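Local coordinates for protein eukaryotic translation initiation factor 4 gamma 5 (Trypanosoma cruzi, PDB 6OZU) that probably takes part in translation initiation as an eIF4G-type scaffold, with an all-helical MIF4G domain that in relatives binds the RNA helicase eIF4A, at residues A[151-156]-A[199-204]; A[142-147]-A[184-189]. One frame throughout, in Å; residues are numbered along the deposited sequence.

Interaction 1 (A[151-156]-A[199-204])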
loop_
_atom_site.group_PDB
_atom_site.type_symbol
_atom_site.label_atom_id
_atom_site.label_comp_id
_atom_site.label_asym_id
_atom_site.label_seq_id
_atom_site.Cartn_x
_atom_site.Cartn_y
_atom_site.Cartn_z
ATOM N N LYS A 151 2.356 11.282 0.222
ATOM C CA LYS A 151 2.422 11.665 1.646
ATOM C C LYS A 151 2.114 10.515 2.612
ATOM O O LYS A 151 2.667 10.489 3.709
ATOM C CB LYS A 151 1.500 12.860 1.983
ATOM C CG LYS A 151 0.778 13.566 0.826
ATOM C CD LYS A 151 -0.461 14.282 1.371
ATOM C CE LYS A 151 -0.913 15.485 0.578
ATOM N NZ LYS A 151 -0.086 16.691 0.871
ATOM N N VAL A 152 1.219 9.590 2.225
ATOM C CA VAL A 152 0.859 8.412 3.035
ATOM C C VAL A 152 2.041 7.439 3.062
ATOM O O VAL A 152 2.422 6.948 4.129
ATOM C CB VAL A 152 -0.447 7.728 2.540
ATOM C CG1 VAL A 152 -0.749 6.435 3.316
ATOM C CG2 VAL A 152 -1.633 8.693 2.633
ATOM N N VAL A 153 2.633 7.207 1.881
ATOM C CA VAL A 153 3.799 6.361 1.675
ATOM C C VAL A 153 4.967 6.875 2.531
ATOM O O VAL A 153 5.555 6.098 3.282
ATOM C CB VAL A 153 4.150 6.240 0.167
ATOM C CG1 VAL A 153 5.266 5.201 -0.069
ATOM C CG2 VAL A 153 2.905 5.887 -0.643
ATOM N N LEU A 154 5.228 8.189 2.479
ATOM C CA LEU A 154 6.264 8.864 3.252
ATOM C C LEU A 154 6.070 8.690 4.762
ATOM O O LEU A 154 7.047 8.360 5.439
ATOM C CB LEU A 154 6.307 10.351 2.882
ATOM C CG LEU A 154 7.292 11.237 3.656
ATOM C CD1 LEU A 154 8.743 10.893 3.332
ATOM C CD2 LEU A 154 6.983 12.694 3.444
ATOM N N HIS A 155 4.821 8.905 5.276
ATOM C CA HIS A 155 4.464 8.756 6.705
ATOM C C HIS A 155 4.639 7.327 7.193
ATOM O O HIS A 155 5.086 7.129 8.323
ATOM C CB HIS A 155 3.030 9.255 7.017
ATOM C CG HIS A 155 2.697 9.345 8.490
ATOM N ND1 HIS A 155 2.582 10.569 9.133
ATOM C CD2 HIS A 155 2.421 8.363 9.385
ATOM C CE1 HIS A 155 2.270 10.289 10.391
ATOM N NE2 HIS A 155 2.174 8.976 10.591
ATOM N N VAL A 156 4.312 6.319 6.354
ATOM C CA VAL A 156 4.470 4.910 6.734
ATOM C C VAL A 156 5.965 4.580 6.873
ATOM O O VAL A 156 6.364 3.987 7.882
ATOM C CB VAL A 156 3.764 3.928 5.760
ATOM C CG1 VAL A 156 4.254 2.486 5.956
ATOM C CG2 VAL A 156 2.254 4.009 5.878
ATOM N N PRO A 199 9.934 7.446 -10.278
ATOM C CA PRO A 199 10.483 8.732 -9.801
ATOM C C PRO A 199 9.794 9.269 -8.549
ATOM O O PRO A 199 10.440 9.985 -7.780
ATOM C CB PRO A 199 10.268 9.669 -10.990
ATOM C CG PRO A 199 10.158 8.738 -12.169
ATOM C CD PRO A 199 9.372 7.606 -11.634
ATOM N N LYS A 200 8.499 8.915 -8.333
ATOM C CA LYS A 200 7.703 9.325 -7.171
ATOM C C LYS A 200 8.210 8.651 -5.893
ATOM O O LYS A 200 8.269 9.303 -4.847
ATOM C CB LYS A 200 6.219 9.013 -7.382
ATOM C CG LYS A 200 5.420 10.056 -8.121
ATOM C CD LYS A 200 3.975 9.578 -8.309
ATOM C CE LYS A 200 2.984 10.689 -8.560
ATOM N NZ LYS A 200 2.259 11.119 -7.318
ATOM N N PHE A 201 8.553 7.351 -5.969
ATOM C CA PHE A 201 9.075 6.583 -4.829
ATOM C C PHE A 201 10.483 7.032 -4.479
ATOM O O PHE A 201 10.834 7.079 -3.306
ATOM C CB PHE A 201 9.035 5.075 -5.111
ATOM C CG PHE A 201 9.351 4.202 -3.914
ATOM C CD1 PHE A 201 8.468 4.121 -2.832
ATOM C CD2 PHE A 201 10.502 3.422 -3.887
ATOM C CE1 PHE A 201 8.762 3.314 -1.726
ATOM C CE2 PHE A 201 10.785 2.602 -2.786
ATOM C CZ PHE A 201 9.906 2.544 -1.718
ATOM N N ARG A 202 11.279 7.387 -5.499
ATOM C CA ARG A 202 12.649 7.902 -5.350
ATOM C C ARG A 202 12.613 9.230 -4.578
ATOM O O ARG A 202 13.436 9.437 -3.690
ATOM C CB ARG A 202 13.323 8.051 -6.727
ATOM C CG ARG A 202 14.758 8.506 -6.666
ATOM C CD ARG A 202 15.286 8.912 -8.027
ATOM N NE ARG A 202 16.711 9.235 -7.995
ATOM C CZ ARG A 202 17.253 10.412 -7.698
ATOM N NH1 ARG A 202 16.492 11.420 -7.300
ATOM N NH2 ARG A 202 18.569 10.572 -7.750
ATOM N N ALA A 203 11.641 10.091 -4.905
ATOM C CA ALA A 203 11.387 11.386 -4.264
ATOM C C ALA A 203 11.075 11.241 -2.765
ATOM O O ALA A 203 11.542 12.055 -1.967
ATOM C CB ALA A 203 10.237 12.085 -4.962
ATOM N N VAL A 204 10.292 10.203 -2.395
ATOM C CA VAL A 204 9.906 9.846 -1.023
ATOM C C VAL A 204 11.162 9.496 -0.220
ATOM O O VAL A 204 11.333 9.991 0.897
ATOM C CB VAL A 204 8.839 8.711 -1.015
ATOM C CG1 VAL A 204 8.666 8.076 0.370
ATOM C CG2 VAL A 204 7.513 9.242 -1.507
#

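Interaction 2 (A[142-147]-A[184-189])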
loop_
_atom_site.group_PDB
_atom_site.type_symbol
_atom_site.label_atom_id
_atom_site.label_comp_id
_atom_site.label_asym_id
_atom_site.label_seq_id
_atom_site.Cartn_x
_atom_site.Cartn_y
_atom_site.Cartn_z
ATOM N N LEU A 142 -1.283 -0.033 -3.955
ATOM C CA LEU A 142 -2.101 1.181 -4.050
ATOM C C LEU A 142 -1.255 2.268 -4.697
ATOM O O LEU A 142 -1.750 3.001 -5.547
ATOM C CB LEU A 142 -2.591 1.666 -2.672
ATOM C CG LEU A 142 -3.684 0.881 -1.946
ATOM C CD1 LEU A 142 -3.768 1.309 -0.500
ATOM C CD2 LEU A 142 -5.054 1.089 -2.591
ATOM N N PHE A 143 0.022 2.355 -4.309
ATOM C CA PHE A 143 0.982 3.338 -4.823
ATOM C C PHE A 143 1.305 3.171 -6.318
ATOM O O PHE A 143 1.268 4.148 -7.053
ATOM C CB PHE A 143 2.264 3.346 -3.975
ATOM C CG PHE A 143 3.201 4.467 -4.311
ATOM C CD1 PHE A 143 2.828 5.793 -4.096
ATOM C CD2 PHE A 143 4.445 4.204 -4.881
ATOM C CE1 PHE A 143 3.691 6.830 -4.405
ATOM C CE2 PHE A 143 5.304 5.244 -5.207
ATOM C CZ PHE A 143 4.922 6.551 -4.956
ATOM N N THR A 144 1.588 1.948 -6.765
ATOM C CA THR A 144 1.892 1.639 -8.170
ATOM C C THR A 144 0.679 1.852 -9.106
ATOM O O THR A 144 0.855 2.032 -10.314
ATOM C CB THR A 144 2.492 0.239 -8.291
ATOM O OG1 THR A 144 1.572 -0.700 -7.758
ATOM C CG2 THR A 144 3.851 0.102 -7.586
ATOM N N HIS A 145 -0.547 1.862 -8.535
ATOM C CA HIS A 145 -1.808 2.077 -9.250
ATOM C C HIS A 145 -2.391 3.492 -9.025
ATOM O O HIS A 145 -3.520 3.758 -9.431
ATOM C CB HIS A 145 -2.809 0.976 -8.893
ATOM C CG HIS A 145 -2.405 -0.384 -9.363
ATOM N ND1 HIS A 145 -1.222 -0.973 -8.950
ATOM C CD2 HIS A 145 -3.068 -1.258 -10.155
ATOM C CE1 HIS A 145 -1.185 -2.164 -9.533
ATOM N NE2 HIS A 145 -2.275 -2.389 -10.254
ATOM N N GLY A 146 -1.594 4.373 -8.409
ATOM C CA GLY A 146 -1.913 5.772 -8.133
ATOM C C GLY A 146 -3.103 6.034 -7.230
ATOM O O GLY A 146 -3.709 7.104 -7.301
ATOM N N LEU A 147 -3.430 5.065 -6.362
ATOM C CA LEU A 147 -4.580 5.110 -5.445
ATOM C C LEU A 147 -4.280 5.645 -4.036
ATOM O O LEU A 147 -5.212 5.792 -3.254
ATOM C CB LEU A 147 -5.237 3.710 -5.349
ATOM C CG LEU A 147 -5.889 3.193 -6.605
ATOM C CD1 LEU A 147 -6.347 1.776 -6.415
ATOM C CD2 LEU A 147 -7.045 4.103 -7.041
ATOM N N LEU A 184 11.067 -3.409 -3.899
ATOM C CA LEU A 184 10.979 -4.223 -5.111
ATOM C C LEU A 184 9.733 -3.900 -5.953
ATOM O O LEU A 184 9.830 -3.775 -7.169
ATOM C CB LEU A 184 11.090 -5.713 -4.754
ATOM C CG LEU A 184 11.277 -6.682 -5.878
ATOM C CD1 LEU A 184 12.535 -6.363 -6.707
ATOM C CD2 LEU A 184 11.402 -8.067 -5.334
ATOM N N THR A 185 8.616 -3.659 -5.289
ATOM C CA THR A 185 7.333 -3.269 -5.857
ATOM C C THR A 185 7.332 -1.849 -6.458
ATOM O O THR A 185 6.908 -1.677 -7.603
ATOM C CB THR A 185 6.240 -3.446 -4.767
ATOM O OG1 THR A 185 6.304 -4.792 -4.267
ATOM C CG2 THR A 185 4.815 -3.098 -5.261
ATOM N N CYS A 186 7.807 -0.847 -5.695
ATOM C CA CYS A 186 7.740 0.563 -6.071
ATOM C C CYS A 186 8.992 1.145 -6.705
ATOM O O CYS A 186 8.897 2.225 -7.293
ATOM C CB CYS A 186 7.320 1.402 -4.863
ATOM S SG CYS A 186 5.863 0.780 -3.990
ATOM N N GLY A 187 10.144 0.518 -6.501
ATOM C CA GLY A 187 11.417 1.049 -6.971
ATOM C C GLY A 187 11.836 0.681 -8.374
ATOM O O GLY A 187 12.853 1.192 -8.865
ATOM N N LYS A 188 11.068 -0.215 -9.029
ATOM C CA LYS A 188 11.419 -0.710 -10.353
ATOM C C LYS A 188 10.180 -1.023 -11.167
ATOM O O LYS A 188 9.231 -1.564 -10.612
ATOM C CB LYS A 188 12.285 -1.978 -10.181
ATOM C CG LYS A 188 13.211 -2.275 -11.306
ATOM C CD LYS A 188 13.869 -3.585 -11.118
ATOM C CE LYS A 188 14.733 -3.948 -12.292
ATOM N NZ LYS A 188 15.602 -5.103 -11.990
ATOM N N SER A 189 10.226 -0.744 -12.502
ATOM C CA SER A 189 9.143 -0.955 -13.485
ATOM C C SER A 189 9.467 -0.421 -14.903
ATOM O O SER A 189 10.008 0.689 -15.040
ATOM C CB SER A 189 7.858 -0.266 -13.023
ATOM O OG SER A 189 6.741 -0.596 -13.827
#

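Interaction 1 (A[151-156]-A[199-204])
Leu-154 of helix 150-162 and Val-204 of helix 194-208 carry this contact, their side chains sliding past each other in opposite directions. Leu-154 CB already lies 4.1 Å from Val-204 CG1. Its CG is anti to the backbone N (chi1 177°), which carries the chain alongside the valine; at the tip CD1 reaches that same CG1 at 4.1 Å and packs against the backbone, 3.7 Å from Val-204 O. Val-204 is directed toward helix 150-162, and being short it brings its CG1 down to the helix backbone, 3.8 Å from Leu-154 CA. The branched residue thus meets both the backbone and the side chain of the leucine. One turn earlier, Phe-201 sets out beside the interface rather than into it, but its ring extends far enough to bring CE1 to 4.3 Å from Val-153 CG1, the methyl meeting the ring edge near its plane. The contact is wholly apolar between side chains, as suits its buried position. The helix segments run in broadly the same direction, crossing at -42° with axes 10.1 Å apart. Leu-154 also touches Met-211 in the loop beyond helix 194-208, Val-153 leans on Phe-143 of helix 118-144, and Phe-201 extends onto Leu-182 and Leu-183 of helix 173-186, which places this pair inside a four-helix neighbourhood of the MIF4G domain.

Interaction 2 (A[142-147]-A[184-189])
Thr-144 OG1 is gripped by three groups: His-145 ND1 at 3.0 Å, the carbonyl O of Gly-140 one turn back in the same helix, and, weakly, that of Leu-141. The bond to His-145 lies in the plane of the imidazole and meets it at the edge. This threonine sits where helix 118-144 ends in a Schellman motif: Leu-147 N bonds to Leu-142 O at 2.8 Å and Gly-146 N to Phe-143 O at 3.2 Å. Gly-146 adopts the positive phi (62°) usual at the C-prime position, which glycine takes up without strain from a side chain. The two bonds satisfy the Leu-142 and Phe-143 carbonyls in the last turn of the helix.

With chi1 at 58°, Thr-144 turns OG1 back to its own helix and leaves CG2 to face helix 173-186. A threonine suits this place because one branch satisfies polar groups locally while the other behaves as an apolar methyl. That methyl packs 3.5 Å from Thr-185 O and 4.1 Å from Thr-185 CG2, the two threonine side chains crossing at about a right angle. The hydroxyl of Thr-185 is occupied elsewhere, bonding to Asn-181 O and to a glycerol probably taken up from the crystallisation liquor.

Beside the threonines, buried Phe-143 and Cys-186 are each directed toward the opposing segment and meet there. The small sulfur side chain fills a place between the two helices, and Phe-201 and Phe-197 of helix 194-208 touch Cys-186 and Thr-144 respectively. The sulfur makes an oblique sulfur-aromatic contact: Cys-186 SG stands 5.1 Å from the centroid of the Phe-143 ring, 72° off its normal, and comes within 3.8 Å of CD2.

How the interactions relate
Both interactions are buried, and their segments alternate along the chain, with centres about 10 Å apart. Interaction 1 joins the start of helix 150-162 to the middle of 194-208; interaction 2 joins 118-144 and 173-186 where these helices approach their ends. Both pack a methyl on a carbonyl oxygen, but interaction 2 adds a sulfur on an aromatic ring and threonines whose hydroxyls bond outside the contact. Their apolar parts meet: Val-153 CG2 lies 3.5 Å from Phe-143 CD1, and Phe-201 CD1 lies 3.6 Å from Cys-186 CB. Phe-143 also receives Lys-200 CB, 3.7 Å from its CZ. The two phenylalanines therefore link both contacts into one core of the MIF4G domain, shared by four helices.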